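PDB 3KHP: MaoC family protein from Mycobacterium tuberculosis H37Rv, which probably catalyses the dehydration of 3-hydroxyacyl thioesters, or the reverse hydration of their enoyl counterparts, as a member of the MaoC-like hydratase family. Local coordinates for residues A[189-194]-A[268-273]. Sequence-based numbering, arbitrary orientation.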
loop_
_atom_site.group_PDB
_atom_site.type_symbol
_atom_site.label_atom_id
_atom_site.label_comp_id
_atom_site.label_asym_id
_atom_site.label_seq_id
_atom_site.Cartn_x
_atom_site.Cartn_y
_atom_site.Cartn_z
ATOM N N ARG A 189 -18.290 -2.167 -20.910
ATOM C CA ARG A 189 -17.199 -1.241 -20.701
ATOM C C ARG A 189 -17.169 -0.870 -19.218
ATOM O O ARG A 189 -18.098 -0.241 -18.721
ATOM C CB ARG A 189 -17.379 0.002 -21.569
ATOM C CG ARG A 189 -16.145 0.895 -21.626
ATOM C CD ARG A 189 -16.395 2.160 -22.443
ATOM N NE ARG A 189 -16.348 1.896 -23.877
ATOM C CZ ARG A 189 -15.252 2.003 -24.622
ATOM N NH1 ARG A 189 -14.091 2.379 -24.071
ATOM N NH2 ARG A 189 -15.316 1.730 -25.919
ATOM N N ILE A 190 -16.098 -1.282 -18.532
ATOM C CA ILE A 190 -15.929 -1.017 -17.119
ATOM C C ILE A 190 -14.787 -0.037 -16.933
ATOM O O ILE A 190 -13.644 -0.372 -17.178
ATOM C CB ILE A 190 -15.653 -2.284 -16.350
ATOM C CG1 ILE A 190 -16.598 -3.382 -16.808
ATOM C CG2 ILE A 190 -15.736 -2.026 -14.810
ATOM C CD1 ILE A 190 -18.049 -3.059 -16.621
ATOM N N ASP A 191 -15.131 1.189 -16.548
ATOM C CA ASP A 191 -14.168 2.206 -16.192
ATOM C C ASP A 191 -13.691 2.060 -14.764
ATOM O O ASP A 191 -14.488 1.892 -13.840
ATOM C CB ASP A 191 -14.771 3.591 -16.360
ATOM C CG ASP A 191 -14.935 3.977 -17.806
ATOM O OD1 ASP A 191 -14.410 3.256 -18.661
ATOM O OD2 ASP A 191 -15.598 4.995 -18.093
ATOM N N MET A 192 -12.379 2.129 -14.580
ATOM C CA MET A 192 -11.796 2.103 -13.257
ATOM C C MET A 192 -10.804 3.243 -13.160
ATOM O O MET A 192 -9.839 3.327 -13.915
ATOM C CB MET A 192 -11.098 0.782 -13.008
ATOM C CG MET A 192 -11.991 -0.423 -12.938
ATOM S SD MET A 192 -12.855 -0.547 -11.386
ATOM C CE MET A 192 -13.531 -2.218 -11.540
ATOM N N PRO A 193 -11.047 4.160 -12.249
ATOM C CA PRO A 193 -10.090 5.254 -12.148
ATOM C C PRO A 193 -8.858 4.796 -11.412
ATOM O O PRO A 193 -8.895 3.771 -10.761
ATOM C CB PRO A 193 -10.846 6.321 -11.348
ATOM C CG PRO A 193 -11.900 5.650 -10.677
ATOM C CD PRO A 193 -12.277 4.422 -11.477
ATOM N N THR A 194 -7.771 5.553 -11.537
ATOM C CA THR A 194 -6.598 5.292 -10.761
ATOM C C THR A 194 -6.199 6.577 -10.110
ATOM O O THR A 194 -6.606 7.635 -10.551
ATOM C CB THR A 194 -5.444 4.755 -11.620
ATOM O OG1 THR A 194 -4.968 5.805 -12.452
ATOM C CG2 THR A 194 -5.896 3.596 -12.456
ATOM N N GLY A 268 -3.312 8.187 -12.210
ATOM C CA GLY A 268 -4.325 9.238 -12.299
ATOM C C GLY A 268 -5.222 9.039 -13.502
ATOM O O GLY A 268 -6.329 9.560 -13.550
ATOM N N GLU A 269 -4.755 8.276 -14.479
ATOM C CA GLU A 269 -5.557 8.030 -15.690
ATOM C C GLU A 269 -6.609 6.972 -15.415
ATOM O O GLU A 269 -6.433 6.129 -14.562
ATOM C CB GLU A 269 -4.678 7.611 -16.871
ATOM C CG GLU A 269 -3.779 8.695 -17.372
ATOM C CD GLU A 269 -3.038 8.305 -18.640
ATOM O OE1 GLU A 269 -2.372 7.242 -18.659
ATOM O OE2 GLU A 269 -3.115 9.098 -19.613
ATOM N N THR A 270 -7.704 7.048 -16.146
ATOM C CA THR A 270 -8.805 6.139 -15.971
ATOM C C THR A 270 -8.677 5.043 -16.956
ATOM O O THR A 270 -8.520 5.286 -18.140
ATOM C CB THR A 270 -10.153 6.860 -16.143
ATOM O OG1 THR A 270 -10.341 7.767 -15.048
ATOM C CG2 THR A 270 -11.308 5.872 -16.178
ATOM N N LEU A 271 -8.741 3.819 -16.448
ATOM C CA LEU A 271 -8.617 2.639 -17.252
ATOM C C LEU A 271 -10.001 2.044 -17.633
ATOM O O LEU A 271 -10.747 1.549 -16.753
ATOM C CB LEU A 271 -7.737 1.628 -16.523
ATOM C CG LEU A 271 -6.295 2.072 -16.303
ATOM C CD1 LEU A 271 -5.660 1.256 -15.217
ATOM C CD2 LEU A 271 -5.467 2.017 -17.576
ATOM N N SER A 272 -10.317 2.074 -18.940
ATOM C CA SER A 272 -11.541 1.452 -19.506
ATOM C C SER A 272 -11.317 0.068 -20.046
ATOM O O SER A 272 -10.719 -0.078 -21.100
ATOM C CB SER A 272 -12.056 2.223 -20.728
ATOM O OG SER A 272 -12.690 3.395 -20.360
ATOM N N THR A 273 -11.872 -0.935 -19.389
ATOM C CA THR A 273 -11.751 -2.292 -19.838
ATOM C C THR A 273 -12.990 -2.712 -20.641
ATOM O O THR A 273 -14.091 -2.785 -20.111
ATOM C CB THR A 273 -11.519 -3.189 -18.684
ATOM O OG1 THR A 273 -10.338 -2.748 -18.039
ATOM C CG2 THR A 273 -11.305 -4.596 -19.140
HETATM O O HOH W 1 -11.134 -0.911 -16.176
HETATM O O HOH W 2 -8.706 8.085 -12.948
#
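I190 and T273 join through two nearly straight backbone hydrogen bonds, I190 N to T273 O (3.0 Å, 175° at the hydrogen) and T273 N to I190 O. M192 and L271 pair in the same way further along, through two more bent bonds, which makes 189-192 and 271-273 antiparallel neighbours. Between them lies the non-hydrogen-bonded pair D191 and S272, whose side chains meet on the other face: S272 OG donates to D191 OD1, modelled at a very short 2.4 Å, a length that is doubtful as it stands.

Beyond the strand ends, T194 takes over the pairing. With chi1 at 70°, OG1 sits between the backbone N and the carbonyl carbon, where it donates to E269 O in the carbonyl plane, on a lone pair (2.6 Å), and accepts from G268 N. One hydroxyl thus grips the loop before strand 271-279 at two backbone atoms, while T194 CG2 rests 3.6 Å from L271 CD1. A water ties T194 N to G268 O and T270 OG1. Another donates to I190 O and L271 O and accepts from T273 OG1, which also bonds to T287. The E269 side chain leaves the backbone away from 189-194, and its carboxylate forms a salt bridge with R298.

Strand 188-192 is the outermost strand on this side of the chain's antiparallel sheet. Helix 231-245 lies over the I190, M192 and L271 face, A241 meeting I190 and V237 touching both M192 and L271, an arrangement consistent with the helix-wrapped sheet of a hot-dog fold; strand 282-289 flanks 271-279 on its far side.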